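Local coordinates for protein glycerol trinitrate reductase (Agrobacterium tumefaciens, PDB 5EPD) that probably reduces nitrate esters such as glycerol trinitrate with the help of FMN, as a bacterial member of the Old Yellow Enzyme family, at residues D275-E286 and R306-N314; F336-P344 and P355-I364. All coordinates share one frame; numbering follows the deposited sequence.

Contact 1 of 2, residues D275-E286 and R306-N314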
loop_
_atom_site.group_PDB
_atom_site.type_symbol
_atom_site.label_atom_id
_atom_site.label_comp_id
_atom_site.label_asym_id
_atom_site.label_seq_id
_atom_site.Cartn_x
_atom_site.Cartn_y
_atom_site.Cartn_z
ATOM N N ASP A 275 -1.628 -2.656 -17.875
ATOM C CA ASP A 275 -2.512 -3.647 -18.468
ATOM C C ASP A 275 -1.747 -4.601 -19.383
ATOM O O ASP A 275 -2.009 -5.811 -19.403
ATOM C CB ASP A 275 -3.623 -2.985 -19.260
ATOM C CG ASP A 275 -4.712 -3.965 -19.654
ATOM O OD1 ASP A 275 -5.172 -4.743 -18.789
ATOM O OD2 ASP A 275 -5.106 -3.969 -20.831
ATOM N N ALA A 276 -0.790 -4.052 -20.120
ATOM C CA ALA A 276 0.035 -4.840 -21.023
ATOM C C ALA A 276 0.837 -5.904 -20.286
ATOM O O ALA A 276 1.055 -6.986 -20.835
ATOM C CB ALA A 276 0.973 -3.938 -21.827
ATOM N N LEU A 277 1.283 -5.603 -19.059
ATOM C CA LEU A 277 2.019 -6.583 -18.233
ATOM C C LEU A 277 1.127 -7.715 -17.696
ATOM O O LEU A 277 1.639 -8.706 -17.168
ATOM C CB LEU A 277 2.722 -5.888 -17.063
ATOM C CG LEU A 277 3.953 -5.060 -17.414
ATOM C CD1 LEU A 277 4.347 -4.089 -16.300
ATOM C CD2 LEU A 277 5.097 -6.005 -17.738
ATOM N N GLY A 278 -0.194 -7.564 -17.807
ATOM C CA GLY A 278 -1.137 -8.633 -17.443
ATOM C C GLY A 278 -1.423 -8.765 -15.956
ATOM O O GLY A 278 -1.990 -9.759 -15.515
ATOM N N ILE A 279 -1.060 -7.749 -15.178
ATOM C CA ILE A 279 -1.170 -7.849 -13.720
ATOM C C ILE A 279 -2.619 -7.980 -13.270
ATOM O O ILE A 279 -3.556 -7.488 -13.924
ATOM C CB ILE A 279 -0.477 -6.694 -12.950
ATOM C CG1 ILE A 279 -0.954 -5.338 -13.441
ATOM C CG2 ILE A 279 1.045 -6.803 -13.047
ATOM C CD1 ILE A 279 -0.593 -4.229 -12.491
ATOM N N ALA A 280 -2.771 -8.667 -12.141
ATOM C CA ALA A 280 -4.073 -8.964 -11.542
ATOM C C ALA A 280 -4.945 -7.721 -11.254
ATOM O O ALA A 280 -6.154 -7.775 -11.447
ATOM C CB ALA A 280 -3.881 -9.765 -10.259
ATOM N N TYR A 281 -4.358 -6.619 -10.782
ATOM C CA TYR A 281 -5.183 -5.470 -10.419
ATOM C C TYR A 281 -4.452 -4.150 -10.267
ATOM O O TYR A 281 -3.263 -4.110 -9.951
ATOM C CB TYR A 281 -5.952 -5.763 -9.118
ATOM C CG TYR A 281 -5.153 -5.677 -7.830
ATOM C CD1 TYR A 281 -4.835 -4.450 -7.262
ATOM C CD2 TYR A 281 -4.758 -6.832 -7.154
ATOM C CE1 TYR A 281 -4.130 -4.374 -6.065
ATOM C CE2 TYR A 281 -4.068 -6.770 -5.944
ATOM C CZ TYR A 281 -3.756 -5.539 -5.404
ATOM O OH TYR A 281 -3.066 -5.463 -4.219
ATOM N N ILE A 282 -5.203 -3.070 -10.483
ATOM C CA ILE A 282 -4.785 -1.746 -10.061
ATOM C C ILE A 282 -5.678 -1.298 -8.904
ATOM O O ILE A 282 -6.859 -1.637 -8.828
ATOM C CB ILE A 282 -4.784 -0.694 -11.211
ATOM C CG1 ILE A 282 -6.165 -0.570 -11.878
ATOM C CG2 ILE A 282 -3.701 -1.032 -12.241
ATOM C CD1 ILE A 282 -6.243 0.538 -12.903
ATOM N N HIS A 283 -5.072 -0.540 -7.999
ATOM C CA HIS A 283 -5.726 -0.030 -6.797
ATOM C C HIS A 283 -5.585 1.501 -6.850
ATOM O O HIS A 283 -4.485 2.056 -6.705
ATOM C CB HIS A 283 -5.020 -0.631 -5.568
ATOM C CG HIS A 283 -5.633 -0.271 -4.251
ATOM N ND1 HIS A 283 -5.311 -0.940 -3.090
ATOM C CD2 HIS A 283 -6.548 0.668 -3.905
ATOM C CE1 HIS A 283 -6.000 -0.429 -2.083
ATOM N NE2 HIS A 283 -6.756 0.551 -2.551
ATOM N N VAL A 284 -6.693 2.186 -7.058
ATOM C CA VAL A 284 -6.629 3.602 -7.357
ATOM C C VAL A 284 -7.216 4.406 -6.203
ATOM O O VAL A 284 -8.384 4.217 -5.823
ATOM C CB VAL A 284 -7.334 3.945 -8.705
ATOM C CG1 VAL A 284 -7.213 5.437 -9.024
ATOM C CG2 VAL A 284 -6.746 3.102 -9.845
ATOM N N VAL A 285 -6.372 5.285 -5.654
ATOM C CA VAL A 285 -6.762 6.271 -4.669
ATOM C C VAL A 285 -7.367 7.429 -5.485
ATOM O O VAL A 285 -6.644 8.092 -6.245
ATOM C CB VAL A 285 -5.530 6.752 -3.872
ATOM C CG1 VAL A 285 -5.926 7.856 -2.914
ATOM C CG2 VAL A 285 -4.859 5.587 -3.133
ATOM N N GLU A 286 -8.679 7.656 -5.356
ATOM C CA GLU A 286 -9.389 8.495 -6.322
ATOM C C GLU A 286 -9.370 9.965 -5.947
ATOM O O GLU A 286 -9.608 10.303 -4.811
ATOM C CB GLU A 286 -10.816 7.983 -6.548
ATOM C CG GLU A 286 -10.867 6.700 -7.372
ATOM C CD GLU A 286 -12.287 6.197 -7.638
ATOM O OE1 GLU A 286 -13.244 6.816 -7.118
ATOM O OE2 GLU A 286 -12.454 5.175 -8.364
ATOM N N ARG A 306 -8.946 1.362 -19.689
ATOM C CA ARG A 306 -7.647 0.885 -20.153
ATOM C C ARG A 306 -7.213 -0.388 -19.486
ATOM O O ARG A 306 -6.444 -1.154 -20.061
ATOM C CB ARG A 306 -6.583 1.939 -19.898
ATOM C CG ARG A 306 -6.756 3.132 -20.792
ATOM C CD ARG A 306 -5.895 4.295 -20.348
ATOM N NE ARG A 306 -6.353 5.512 -21.004
ATOM C CZ ARG A 306 -6.121 5.812 -22.276
ATOM N NH1 ARG A 306 -5.402 5.001 -23.043
ATOM N NH2 ARG A 306 -6.588 6.939 -22.769
ATOM N N PHE A 307 -7.661 -0.598 -18.257
ATOM C CA PHE A 307 -7.234 -1.767 -17.511
ATOM C C PHE A 307 -8.316 -2.849 -17.634
ATOM O O PHE A 307 -9.505 -2.628 -17.381
ATOM C CB PHE A 307 -6.900 -1.408 -16.044
ATOM C CG PHE A 307 -6.118 -2.485 -15.327
ATOM C CD1 PHE A 307 -4.740 -2.648 -15.559
ATOM C CD2 PHE A 307 -6.757 -3.363 -14.455
ATOM C CE1 PHE A 307 -4.031 -3.650 -14.917
ATOM C CE2 PHE A 307 -6.049 -4.371 -13.828
ATOM C CZ PHE A 307 -4.692 -4.515 -14.053
ATOM N N SER A 308 -7.880 -4.031 -18.031
ATOM C CA SER A 308 -8.789 -5.087 -18.429
ATOM C C SER A 308 -9.084 -6.085 -17.286
ATOM O O SER A 308 -9.937 -6.946 -17.430
ATOM C CB SER A 308 -8.185 -5.816 -19.641
ATOM O OG SER A 308 -7.190 -6.752 -19.234
ATOM N N ARG A 309 -8.360 -5.989 -16.178
ATOM C CA ARG A 309 -8.589 -6.844 -15.007
ATOM C C ARG A 309 -9.249 -6.040 -13.871
ATOM O O ARG A 309 -9.923 -5.035 -14.127
ATOM C CB ARG A 309 -7.250 -7.443 -14.563
ATOM C CG ARG A 309 -6.957 -8.835 -15.085
ATOM C CD ARG A 309 -6.416 -8.832 -16.495
ATOM N NE ARG A 309 -5.996 -10.182 -16.865
ATOM C CZ ARG A 309 -5.023 -10.483 -17.731
ATOM N NH1 ARG A 309 -4.301 -9.541 -18.340
ATOM N NH2 ARG A 309 -4.759 -11.755 -17.985
ATOM N N THR A 310 -9.037 -6.465 -12.622
ATOM C CA THR A 310 -9.620 -5.809 -11.435
ATOM C C THR A 310 -9.187 -4.357 -11.163
ATOM O O THR A 310 -8.000 -3.994 -11.246
ATOM C CB THR A 310 -9.315 -6.630 -10.182
ATOM O OG1 THR A 310 -9.714 -7.980 -10.425
ATOM C CG2 THR A 310 -10.036 -6.077 -8.939
ATOM N N TYR A 311 -10.183 -3.537 -10.834
ATOM C CA TYR A 311 -9.970 -2.169 -10.356
ATOM C C TYR A 311 -10.431 -2.177 -8.886
ATOM O O TYR A 311 -11.571 -2.541 -8.571
ATOM C CB TYR A 311 -10.778 -1.207 -11.215
ATOM C CG TYR A 311 -10.598 0.282 -10.974
ATOM C CD1 TYR A 311 -11.100 0.916 -9.820
ATOM C CD2 TYR A 311 -10.006 1.088 -11.954
ATOM C CE1 TYR A 311 -10.972 2.306 -9.651
ATOM C CE2 TYR A 311 -9.880 2.467 -11.797
ATOM C CZ TYR A 311 -10.359 3.080 -10.660
ATOM O OH TYR A 311 -10.208 4.453 -10.558
ATOM N N ILE A 312 -9.504 -1.863 -7.990
ATOM C CA ILE A 312 -9.845 -1.629 -6.600
ATOM C C ILE A 312 -9.929 -0.121 -6.389
ATOM O O ILE A 312 -8.929 0.605 -6.570
ATOM C CB ILE A 312 -8.792 -2.205 -5.642
ATOM C CG1 ILE A 312 -8.545 -3.684 -5.964
ATOM C CG2 ILE A 312 -9.232 -1.994 -4.193
ATOM C CD1 ILE A 312 -7.536 -4.366 -5.062
ATOM N N ALA A 313 -11.119 0.350 -6.028
ATOM C CA ALA A 313 -11.337 1.757 -5.732
ATOM C C ALA A 313 -11.231 2.071 -4.222
ATOM O O ALA A 313 -11.700 1.306 -3.364
ATOM C CB ALA A 313 -12.688 2.185 -6.278
ATOM N N ASN A 314 -10.600 3.201 -3.904
ATOM C CA ASN A 314 -10.465 3.634 -2.528
ATOM C C ASN A 314 -11.069 5.028 -2.310
ATOM O O ASN A 314 -10.495 6.014 -2.751
ATOM C CB ASN A 314 -8.990 3.582 -2.128
ATOM C CG ASN A 314 -8.764 4.001 -0.691
ATOM O OD1 ASN A 314 -8.137 5.017 -0.428
ATOM N ND2 ASN A 314 -9.297 3.241 0.242
HETATM O O HOH W 1 -4.481 -6.457 -16.724
#

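Contact 2 of 2, residues F336-P344 and P355-I364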
loop_
_atom_site.group_PDB
_atom_site.type_symbol
_atom_site.label_atom_id
_atom_site.label_comp_id
_atom_site.label_asym_id
_atom_site.label_seq_id
_atom_site.Cartn_x
_atom_site.Cartn_y
_atom_site.Cartn_z
ATOM N N PHE A 336 -11.620 0.088 2.119
ATOM C CA PHE A 336 -11.956 0.979 3.239
ATOM C C PHE A 336 -10.737 1.075 4.132
ATOM O O PHE A 336 -10.061 0.069 4.379
ATOM C CB PHE A 336 -13.094 0.378 4.080
ATOM C CG PHE A 336 -14.397 0.264 3.353
ATOM C CD1 PHE A 336 -14.625 -0.784 2.483
ATOM C CD2 PHE A 336 -15.394 1.217 3.530
ATOM C CE1 PHE A 336 -15.817 -0.885 1.800
ATOM C CE2 PHE A 336 -16.594 1.128 2.839
ATOM C CZ PHE A 336 -16.803 0.077 1.967
ATOM N N GLY A 337 -10.459 2.270 4.642
ATOM C CA GLY A 337 -9.231 2.514 5.426
ATOM C C GLY A 337 -9.485 2.592 6.926
ATOM O O GLY A 337 -9.555 1.568 7.610
ATOM N N ARG A 338 -9.642 3.802 7.449
ATOM C CA ARG A 338 -9.821 3.964 8.893
ATOM C C ARG A 338 -10.938 3.110 9.509
ATOM O O ARG A 338 -10.784 2.618 10.614
ATOM C CB ARG A 338 -10.018 5.449 9.256
ATOM C CG ARG A 338 -8.755 6.287 9.056
ATOM C CD ARG A 338 -8.759 7.560 9.875
ATOM N NE ARG A 338 -7.427 8.173 9.878
ATOM C CZ ARG A 338 -7.029 9.162 10.687
ATOM N NH1 ARG A 338 -7.859 9.688 11.602
ATOM N NH2 ARG A 338 -5.768 9.617 10.588
ATOM N N PRO A 339 -12.077 2.938 8.805
ATOM C CA PRO A 339 -13.134 2.139 9.437
ATOM C C PRO A 339 -12.675 0.756 9.898
ATOM O O PRO A 339 -13.164 0.271 10.896
ATOM C CB PRO A 339 -14.184 2.028 8.324
ATOM C CG PRO A 339 -14.040 3.305 7.566
ATOM C CD PRO A 339 -12.567 3.598 7.570
ATOM N N PHE A 340 -11.766 0.122 9.166
ATOM C CA PHE A 340 -11.204 -1.166 9.556
ATOM C C PHE A 340 -10.328 -1.063 10.816
ATOM O O PHE A 340 -10.134 -2.064 11.525
ATOM C CB PHE A 340 -10.365 -1.755 8.418
ATOM C CG PHE A 340 -11.120 -2.700 7.543
ATOM C CD1 PHE A 340 -11.510 -3.950 8.023
ATOM C CD2 PHE A 340 -11.428 -2.360 6.233
ATOM C CE1 PHE A 340 -12.222 -4.833 7.219
ATOM C CE2 PHE A 340 -12.132 -3.236 5.431
ATOM C CZ PHE A 340 -12.528 -4.474 5.927
ATOM N N ILE A 341 -9.758 0.121 11.078
ATOM C CA ILE A 341 -9.021 0.337 12.334
ATOM C C ILE A 341 -9.975 0.133 13.531
ATOM O O ILE A 341 -9.722 -0.680 14.442
ATOM C CB ILE A 341 -8.381 1.745 12.408
ATOM C CG1 ILE A 341 -7.328 1.935 11.300
ATOM C CG2 ILE A 341 -7.753 1.961 13.784
ATOM C CD1 ILE A 341 -6.631 3.280 11.333
ATOM N N ALA A 342 -11.090 0.857 13.506
ATOM C CA ALA A 342 -11.972 0.898 14.672
ATOM C C ALA A 342 -13.042 -0.221 14.706
ATOM O O ALA A 342 -13.561 -0.517 15.758
ATOM C CB ALA A 342 -12.627 2.271 14.776
ATOM N N ASN A 343 -13.348 -0.839 13.570
ATOM C CA ASN A 343 -14.359 -1.927 13.479
ATOM C C ASN A 343 -13.764 -3.212 12.885
ATOM O O ASN A 343 -13.717 -3.356 11.653
ATOM C CB ASN A 343 -15.549 -1.482 12.631
ATOM C CG ASN A 343 -16.077 -0.112 13.049
ATOM O OD1 ASN A 343 -17.062 -0.000 13.795
ATOM N ND2 ASN A 343 -15.393 0.939 12.615
ATOM N N PRO A 344 -13.298 -4.146 13.749
ATOM C CA PRO A 344 -12.719 -5.397 13.202
ATOM C C PRO A 344 -13.760 -6.231 12.443
ATOM O O PRO A 344 -13.418 -6.989 11.507
ATOM C CB PRO A 344 -12.186 -6.147 14.448
ATOM C CG PRO A 344 -12.850 -5.497 15.630
ATOM C CD PRO A 344 -13.192 -4.066 15.219
ATOM N N PRO A 355 -24.239 0.481 13.597
ATOM C CA PRO A 355 -23.389 1.677 13.457
ATOM C C PRO A 355 -21.883 1.361 13.660
ATOM O O PRO A 355 -21.509 0.337 14.294
ATOM C CB PRO A 355 -23.924 2.642 14.541
ATOM C CG PRO A 355 -25.211 2.060 15.050
ATOM C CD PRO A 355 -25.158 0.574 14.758
ATOM N N LEU A 356 -21.041 2.235 13.102
ATOM C CA LEU A 356 -19.608 2.030 13.083
ATOM C C LEU A 356 -18.913 2.813 14.193
ATOM O O LEU A 356 -19.306 3.936 14.543
ATOM C CB LEU A 356 -19.037 2.446 11.727
ATOM C CG LEU A 356 -19.509 1.712 10.458
ATOM C CD1 LEU A 356 -18.603 2.155 9.297
ATOM C CD2 LEU A 356 -19.509 0.183 10.593
ATOM N N ALA A 357 -17.895 2.189 14.762
ATOM C CA ALA A 357 -17.047 2.855 15.754
ATOM C C ALA A 357 -16.113 3.861 15.071
ATOM O O ALA A 357 -15.598 3.622 13.993
ATOM C CB ALA A 357 -16.237 1.829 16.536
ATOM N N GLU A 358 -15.906 4.993 15.704
ATOM C CA GLU A 358 -14.956 5.962 15.211
ATOM C C GLU A 358 -13.559 5.591 15.690
ATOM O O GLU A 358 -13.378 4.848 16.657
ATOM C CB GLU A 358 -15.334 7.358 15.682
ATOM C CG GLU A 358 -16.672 7.835 15.137
ATOM C CD GLU A 358 -16.506 8.677 13.902
ATOM O OE1 GLU A 358 -16.267 8.123 12.796
ATOM O OE2 GLU A 358 -16.608 9.908 14.061
ATOM N N VAL A 359 -12.584 6.120 14.969
ATOM C CA VAL A 359 -11.168 5.895 15.222
ATOM C C VAL A 359 -10.709 6.769 16.395
ATOM O O VAL A 359 -11.130 7.930 16.494
ATOM C CB VAL A 359 -10.388 6.211 13.913
ATOM C CG1 VAL A 359 -9.173 7.093 14.128
ATOM C CG2 VAL A 359 -9.990 4.920 13.225
ATOM N N ASN A 360 -9.884 6.223 17.299
ATOM C CA ASN A 360 -9.047 7.097 18.156
ATOM C C ASN A 360 -7.799 7.462 17.358
ATOM O O ASN A 360 -6.892 6.635 17.188
ATOM C CB ASN A 360 -8.662 6.433 19.488
ATOM C CG ASN A 360 -7.678 7.270 20.321
ATOM O OD1 ASN A 360 -7.052 8.232 19.852
ATOM N ND2 ASN A 360 -7.521 6.881 21.564
ATOM N N ALA A 361 -7.769 8.698 16.860
ATOM C CA ALA A 361 -6.706 9.144 15.920
ATOM C C ALA A 361 -5.353 9.193 16.604
ATOM O O ALA A 361 -4.333 8.904 15.962
ATOM C CB ALA A 361 -7.030 10.502 15.295
ATOM N N ALA A 362 -5.353 9.508 17.904
ATOM C CA ALA A 362 -4.100 9.634 18.664
ATOM C C ALA A 362 -3.377 8.282 18.823
ATOM O O ALA A 362 -2.180 8.272 19.108
ATOM C CB ALA A 362 -4.347 10.284 20.020
ATOM N N LYS A 363 -4.094 7.161 18.635
ATOM C CA LYS A 363 -3.496 5.836 18.789
ATOM C C LYS A 363 -3.278 5.093 17.475
ATOM O O LYS A 363 -2.952 3.904 17.489
ATOM C CB LYS A 363 -4.351 4.954 19.718
ATOM C CG LYS A 363 -4.651 5.550 21.089
ATOM C CD LYS A 363 -3.398 5.643 21.929
ATOM C CE LYS A 363 -3.725 6.049 23.365
ATOM N NZ LYS A 363 -4.653 5.092 24.037
ATOM N N ILE A 364 -3.453 5.755 16.344
ATOM C CA ILE A 364 -3.235 5.068 15.064
ATOM C C ILE A 364 -1.767 4.639 14.912
ATOM O O ILE A 364 -1.489 3.466 14.608
ATOM C CB ILE A 364 -3.695 5.913 13.836
ATOM C CG1 ILE A 364 -5.222 6.071 13.851
ATOM C CG2 ILE A 364 -3.233 5.281 12.503
ATOM C CD1 ILE A 364 -5.733 7.056 12.816
#

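Contact 1 of 2, residues D275-E286 and R306-N314
Ile282 and Ile312 lie at the centre of a parallel strand pair, 281-284 against 310-313, whose packing is tight along the strands and around Phe307 and looser where Asp275, Gly278, Ser308 and Arg309 approach solvent. A weak bond from Thr310 N to Ala280 O begins the pairing; further on, Ile312 N donates to Ile282 O at 2.8 Å and Val284 N donates to Ile312 O. Ile312 spans two rings on one face of the sheet: CD1 sits over the Tyr281 ring, 3.7 Å from its centroid, while CG2 makes a CH-pi contact over the centre of the His283 ring. On the other face, CG2 of Ile282 covers the buried Phe307 ring, and CG2 of Val284 makes an off-centre, oblique CH-pi contact with the ring of Tyr311, whose hydroxyl reaches Glu286 OE2 on the anti side of the carboxylate.

On the solvent side, Asp275 holds CG anti to the backbone N (chi1 -168°), which swings its carboxylate toward Ser308. OD1 accepts from Ser308 OG through its syn lone pair and from Ser308 N, which stands well above the carboxylate plane; both bonds measure 2.9 Å. A water donates to this same OD1 and to Ile279 O. Exposed Arg309 joins it weakly through NH1, its guanidinium lying over Gly278 O.

Strand 245-249 continues the sheet beyond 281-284, Glu194 binds both Tyr281 OH and His283 ND1, and helices 263-276 and 300-306 cover the face bearing Ile282 and Tyr311.

Contact 2 of 2, residues F336-P344 and P355-I364
This is a helix-to-loop contact: the segment that follows helix 346-352 lies alongside helix 338-342, just after barrel strand 333-336. Its polar end is the amide of Asn343, which bonds to both the N-H and the C=O of Ala357, as a backbone would. ND2 donates to Ala357 O at 3.0 Å, and its second N-H runs nearly straight (171°) to Pro339 O, which also accepts from the backbone N of Asn343. These two bonds do most to fix the rotation of the buried amide. OD1 accepts from Ala357 N as the third partner, although the modelled length of 2.5 Å is doubtful.

The apolar part follows along the helix. Ala342 CB presses on the carbonyl oxygens of Ala357 and Glu358, while Val359 sends CG2 against Ile341 CB at 3.7 Å and toward Arg338 O. At the far end Ile364 CD1 sits centrally over one face of the Arg338 guanidinium, 3.3 Å from CZ. The extended Arg338 chain carries that group across the isoleucine, and Ile341 CD1 meets Ile364 CG1 from the helix.

Tyr375 adds to the cover of Ile341 and Ala342. The arrangement belongs to the short extra helix after the eighth strand of a TIM barrel, beside the C-terminal end of the barrel strands; in Old Yellow Enzyme relatives this region lies near the FMN phosphate, and the same is probable here.

Overall arrangement
Together the two contacts illustrate how a TIM barrel combines repeated strand pairing with additions. Following the chain, contact 1 comes first: it closes the unit running from strand 281-284 through helix 300-306 to strand 310-313, a right-handed beta-alpha-beta crossover within the eight-stranded barrel. The chain then passes through helix 319-327 and the last barrel strand, 333-336, before contact 2 opens. That contact closes a shorter loop that contains helix 346-352, bringing residues 355-364 back to 336-344. The loops follow in series, neither nesting nor crossing; the centres of contacts 1 and 2 are 26 Å apart. Contact 1 joins neighbouring barrel strands and ties the end of helix 263-276 to the turn after helix 300-306; contact 2 ties the later chain to the helix following the final strand.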